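Local coordinates for putative ABC transporter amino acid-binding protein (Sinorhizobium meliloti, PDB 2Q88), which binds the compatible solute ectoine and probably delivers it, as the substrate-binding protein of an ABC transporter, for uptake in osmoprotection, at residues E3-L6 against E7-E11; V220-A223 against K224-S228. All coordinates share one frame; numbering follows the deposited sequence.

In the fold
Both contacts are local, each made within one helix, so neither closes a long loop; they follow one another along the chain without nesting or crossing. Interaction 1 (3-6 with 7-11) forms the first turns of helix 5-12, close to the N terminus and just ahead of strand 14-19. Interaction 2 (220-223 with 224-228) lies some two hundred residues later, in the last turns of helix 212-228. Their centres are about 21 Å apart and they do not touch, yet helix 212-228 joins them: its start, at A213 and L214, packs against interaction 1, while its end carries interaction 2 beside helices 37-48 and 230-235.

Interaction 1: residues E3-L6 against E7-E11; sequences ENKL and EELKE
The backbone amides of E8, L9 and K10 hydrogen-bond to the carbonyls of N4, K5 and L6, the i to i+4 pattern that starts the first turns of an alpha-helix, with L9 N to K5 O at 3.0 Å and K10 N to L6 O at 2.9 Å. N4 occupies the N-cap position, and E7, extended beyond CG, reaches back to it with both carboxylate oxygens, OE1 and OE2, 3.4 Å from N4 CB. E8, likewise extended beyond CG (chi2 -170°), crosses K5 at about a right angle and brings OE1 to 3.6 Å from K5 CD. The two charged ends do not meet: E8 OE1 pairs with R1, whereas the bend of K5 at chi2 (51°) helps carry NZ to D74, its salt-bridge partner. An alanine in place of E8 would probably leave R1 without its carboxylate mate and remove the contact at K5 CD. K5 NZ also passes the methyls of L9, 4.0 Å from CD1, and L9 continues inward onto V51 and L214, so this side of the helix packs against the body of the protein. L6 and K10, one turn apart, meet through their aliphatic parts, L6 CD2 standing 3.8 Å from K10 CG, while that same CG lies 3.2 Å from L6 O.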
loop_
_atom_site.group_PDB
_atom_site.type_symbol
_atom_site.label_atom_id
_atom_site.label_comp_id
_atom_site.label_asym_id
_atom_site.label_seq_id
_atom_site.Cartn_x
_atom_site.Cartn_y
_atom_site.Cartn_z
ATOM N N GLU A 3 14.183 22.739 -2.938
ATOM C CA GLU A 3 13.035 23.650 -2.932
ATOM C C GLU A 3 12.446 23.879 -4.328
ATOM O O GLU A 3 11.259 24.194 -4.453
ATOM C CB GLU A 3 13.379 24.984 -2.261
ATOM C CG GLU A 3 13.468 24.922 -0.740
ATOM C CD GLU A 3 12.113 24.767 -0.065
ATOM O OE1 GLU A 3 11.233 25.636 -0.273
ATOM O OE2 GLU A 3 11.929 23.782 0.684
ATOM N N ASN A 4 13.262 23.717 -5.370
ATOM C CA ASN A 4 12.766 23.856 -6.742
ATOM C C ASN A 4 12.492 22.522 -7.451
ATOM O O ASN A 4 12.513 22.446 -8.680
ATOM C CB ASN A 4 13.682 24.759 -7.572
ATOM C CG ASN A 4 15.097 24.240 -7.657
ATOM O OD1 ASN A 4 15.349 23.167 -8.209
ATOM N ND2 ASN A 4 16.041 25.015 -7.130
ATOM N N LYS A 5 12.216 21.483 -6.667
ATOM C CA LYS A 5 11.940 20.148 -7.204
ATOM C C LYS A 5 10.738 20.115 -8.155
ATOM O O LYS A 5 10.777 19.419 -9.168
ATOM C CB LYS A 5 11.764 19.132 -6.064
ATOM C CG LYS A 5 11.529 17.675 -6.489
ATOM C CD LYS A 5 12.562 17.159 -7.492
ATOM C CE LYS A 5 12.712 15.650 -7.415
ATOM N NZ LYS A 5 11.453 14.967 -7.004
ATOM N N LEU A 6 9.681 20.862 -7.842
ATOM C CA LEU A 6 8.512 20.906 -8.719
ATOM C C LEU A 6 8.894 21.474 -10.088
ATOM O O LEU A 6 8.517 20.914 -11.110
ATOM C CB LEU A 6 7.370 21.723 -8.107
ATOM C CG LEU A 6 5.908 21.321 -8.382
ATOM C CD1 LEU A 6 5.021 22.556 -8.482
ATOM C CD2 LEU A 6 5.701 20.427 -9.611
ATOM N N GLU A 7 9.647 22.573 -10.102
ATOM C CA GLU A 7 10.100 23.181 -11.366
ATOM C C GLU A 7 10.848 22.166 -12.233
ATOM O O GLU A 7 10.636 22.103 -13.442
ATOM C CB GLU A 7 10.999 24.390 -11.108
ATOM C CG GLU A 7 10.333 25.538 -10.367
ATOM C CD GLU A 7 11.320 26.337 -9.527
ATOM O OE1 GLU A 7 12.423 26.657 -10.035
ATOM O OE2 GLU A 7 10.996 26.646 -8.354
ATOM N N GLU A 8 11.712 21.375 -11.592
ATOM C CA GLU A 8 12.505 20.336 -12.252
ATOM C C GLU A 8 11.624 19.263 -12.885
ATOM O O GLU A 8 11.874 18.828 -14.011
ATOM C CB GLU A 8 13.461 19.688 -11.252
ATOM C CG GLU A 8 14.506 20.637 -10.686
ATOM C CD GLU A 8 15.572 19.917 -9.882
ATOM O OE1 GLU A 8 15.220 19.132 -8.973
ATOM O OE2 GLU A 8 16.771 20.138 -10.162
ATOM N N LEU A 9 10.601 18.837 -12.149
ATOM C CA LEU A 9 9.639 17.850 -12.634
ATOM C C LEU A 9 8.779 18.390 -13.770
ATOM O O LEU A 9 8.485 17.672 -14.720
ATOM C CB LEU A 9 8.741 17.363 -11.489
ATOM C CG LEU A 9 9.431 16.583 -10.374
ATOM C CD1 LEU A 9 8.397 16.096 -9.372
ATOM C CD2 LEU A 9 10.226 15.401 -10.937
ATOM N N LYS A 10 8.379 19.653 -13.665
ATOM C CA LYS A 10 7.600 20.290 -14.718
ATOM C C LYS A 10 8.436 20.379 -15.992
ATOM O O LYS A 10 7.938 20.100 -17.085
ATOM C CB LYS A 10 7.118 21.675 -14.283
ATOM C CG LYS A 10 6.102 21.656 -13.146
ATOM C CD LYS A 10 5.814 23.073 -12.641
ATOM C CE LYS A 10 4.866 23.841 -13.563
ATOM N NZ LYS A 10 4.503 25.187 -12.998
ATOM N N GLU A 11 9.712 20.731 -15.844
ATOM C CA GLU A 11 10.600 20.884 -17.006
ATOM C C GLU A 11 10.979 19.527 -17.590
ATOM O O GLU A 11 11.182 19.398 -18.792
ATOM C CB GLU A 11 11.847 21.703 -16.655
ATOM C CG GLU A 11 11.571 23.130 -16.169
ATOM C CD GLU A 11 10.818 24.018 -17.167
ATOM O OE1 GLU A 11 10.267 25.055 -16.726
ATOM O OE2 GLU A 11 10.773 23.701 -18.385
#

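Interaction 2: residues V220-A223 against K224-S228; sequences VELA and KLKES
E221 and K224 are brought together by matching first torsions, each CG lying anti to its own carbonyl carbon (chi1 -66° and -70°), after which E221 bends at chi2 and K224 at chi3. The two chains then extend alongside one another in the same direction and form a salt bridge, with a weak hydrogen bond within it, in which K224 NZ stands 3.2 Å from E221 OE2. Both E221 OE1 and OE2 lie 3.4 Å from K224 CE, OE2 being the one nearer NZ. V220 flanks the same lysine, its CG1 packing 3.8 Å from K224 CE, the methylene next to the ammonium. Elsewhere round the helix, K226 runs extended across L222, with CE 3.9 Å from L222 CG, and reaches the carbonyl of P95 with NZ while making a cation-pi contact with F231. L222 and L225 are buried, L225 against I45 and R48 of helix 37-48 and both against F231 of helix 230-235. Beneath these side chains, the amides of K224 to E227 bond to the carbonyls of V220 to A223, as in L225 N to E221 O at 3.0 Å. The whole is an amphipathic alpha-helix with an i to i+3 salt bridge, closing helix 212-228 of this family 3 solute-binding protein.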
loop_
_atom_site.group_PDB
_atom_site.type_symbol
_atom_site.label_atom_id
_atom_site.label_comp_id
_atom_site.label_asym_id
_atom_site.label_seq_id
_atom_site.Cartn_x
_atom_site.Cartn_y
_atom_site.Cartn_z
ATOM N N VAL A 220 -1.841 20.710 -1.466
ATOM C CA VAL A 220 -2.791 21.769 -1.810
ATOM C C VAL A 220 -3.829 21.224 -2.807
ATOM O O VAL A 220 -5.032 21.432 -2.643
ATOM C CB VAL A 220 -2.068 23.049 -2.330
ATOM C CG1 VAL A 220 -3.030 23.991 -3.031
ATOM C CG2 VAL A 220 -1.384 23.787 -1.172
ATOM N N GLU A 221 -3.361 20.488 -3.806
ATOM C CA GLU A 221 -4.251 19.897 -4.820
ATOM C C GLU A 221 -5.112 18.762 -4.267
ATOM O O GLU A 221 -6.273 18.603 -4.666
ATOM C CB GLU A 221 -3.453 19.381 -6.024
ATOM C CG GLU A 221 -2.739 20.450 -6.860
ATOM C CD GLU A 221 -3.585 21.679 -7.149
ATOM O OE1 GLU A 221 -4.690 21.545 -7.724
ATOM O OE2 GLU A 221 -3.136 22.798 -6.810
ATOM N N LEU A 222 -4.531 17.947 -3.396
ATOM C CA LEU A 222 -5.264 16.845 -2.751
ATOM C C LEU A 222 -6.446 17.368 -1.941
ATOM O O LEU A 222 -7.531 16.789 -1.976
ATOM C CB LEU A 222 -4.331 16.006 -1.869
ATOM C CG LEU A 222 -4.898 14.837 -1.031
ATOM C CD1 LEU A 222 -5.556 13.789 -1.942
ATOM C CD2 LEU A 222 -3.791 14.169 -0.200
ATOM N N ALA A 223 -6.219 18.447 -1.192
ATOM C CA ALA A 223 -7.279 19.120 -0.438
ATOM C C ALA A 223 -8.414 19.617 -1.335
ATOM O O ALA A 223 -9.576 19.486 -0.983
ATOM C CB ALA A 223 -6.713 20.268 0.398
ATOM N N LYS A 224 -8.079 20.191 -2.485
ATOM C CA LYS A 224 -9.103 20.653 -3.428
ATOM C C LYS A 224 -9.910 19.498 -4.026
ATOM O O LYS A 224 -11.123 19.621 -4.225
ATOM C CB LYS A 224 -8.471 21.515 -4.530
ATOM C CG LYS A 224 -7.987 22.848 -4.003
ATOM C CD LYS A 224 -7.528 23.805 -5.093
ATOM C CE LYS A 224 -6.055 23.661 -5.371
ATOM N NZ LYS A 224 -5.503 24.811 -6.173
ATOM N N LEU A 225 -9.239 18.385 -4.313
ATOM C CA LEU A 225 -9.903 17.169 -4.793
ATOM C C LEU A 225 -10.876 16.630 -3.741
ATOM O O LEU A 225 -11.998 16.230 -4.067
ATOM C CB LEU A 225 -8.851 16.094 -5.093
ATOM C CG LEU A 225 -8.458 15.613 -6.492
ATOM C CD1 LEU A 225 -8.720 16.597 -7.638
ATOM C CD2 LEU A 225 -7.011 15.112 -6.483
ATOM N N LYS A 226 -10.431 16.612 -2.488
ATOM C CA LYS A 226 -11.268 16.160 -1.366
ATOM C C LYS A 226 -12.512 17.033 -1.219
ATOM O O LYS A 226 -13.618 16.516 -1.135
ATOM C CB LYS A 226 -10.467 16.114 -0.056
ATOM C CG LYS A 226 -9.472 14.939 0.017
ATOM C CD LYS A 226 -8.580 15.014 1.248
ATOM C CE LYS A 226 -7.761 13.729 1.424
ATOM N NZ LYS A 226 -6.836 13.804 2.585
ATOM N N GLU A 227 -12.303 18.352 -1.221
ATOM C CA GLU A 227 -13.360 19.356 -1.082
ATOM C C GLU A 227 -14.411 19.280 -2.207
ATOM O O GLU A 227 -15.615 19.282 -1.939
ATOM C CB GLU A 227 -12.713 20.749 -1.009
ATOM C CG GLU A 227 -13.662 21.935 -1.115
ATOM C CD GLU A 227 -13.984 22.585 0.213
ATOM O OE1 GLU A 227 -13.274 22.337 1.217
ATOM O OE2 GLU A 227 -14.951 23.372 0.250
ATOM N N SER A 228 -13.961 19.173 -3.454
ATOM C CA SER A 228 -14.883 19.136 -4.597
ATOM C C SER A 228 -15.663 17.816 -4.723
ATOM O O SER A 228 -16.741 17.778 -5.318
ATOM C CB SER A 228 -14.128 19.417 -5.904
ATOM O OG SER A 228 -13.186 18.379 -6.152
#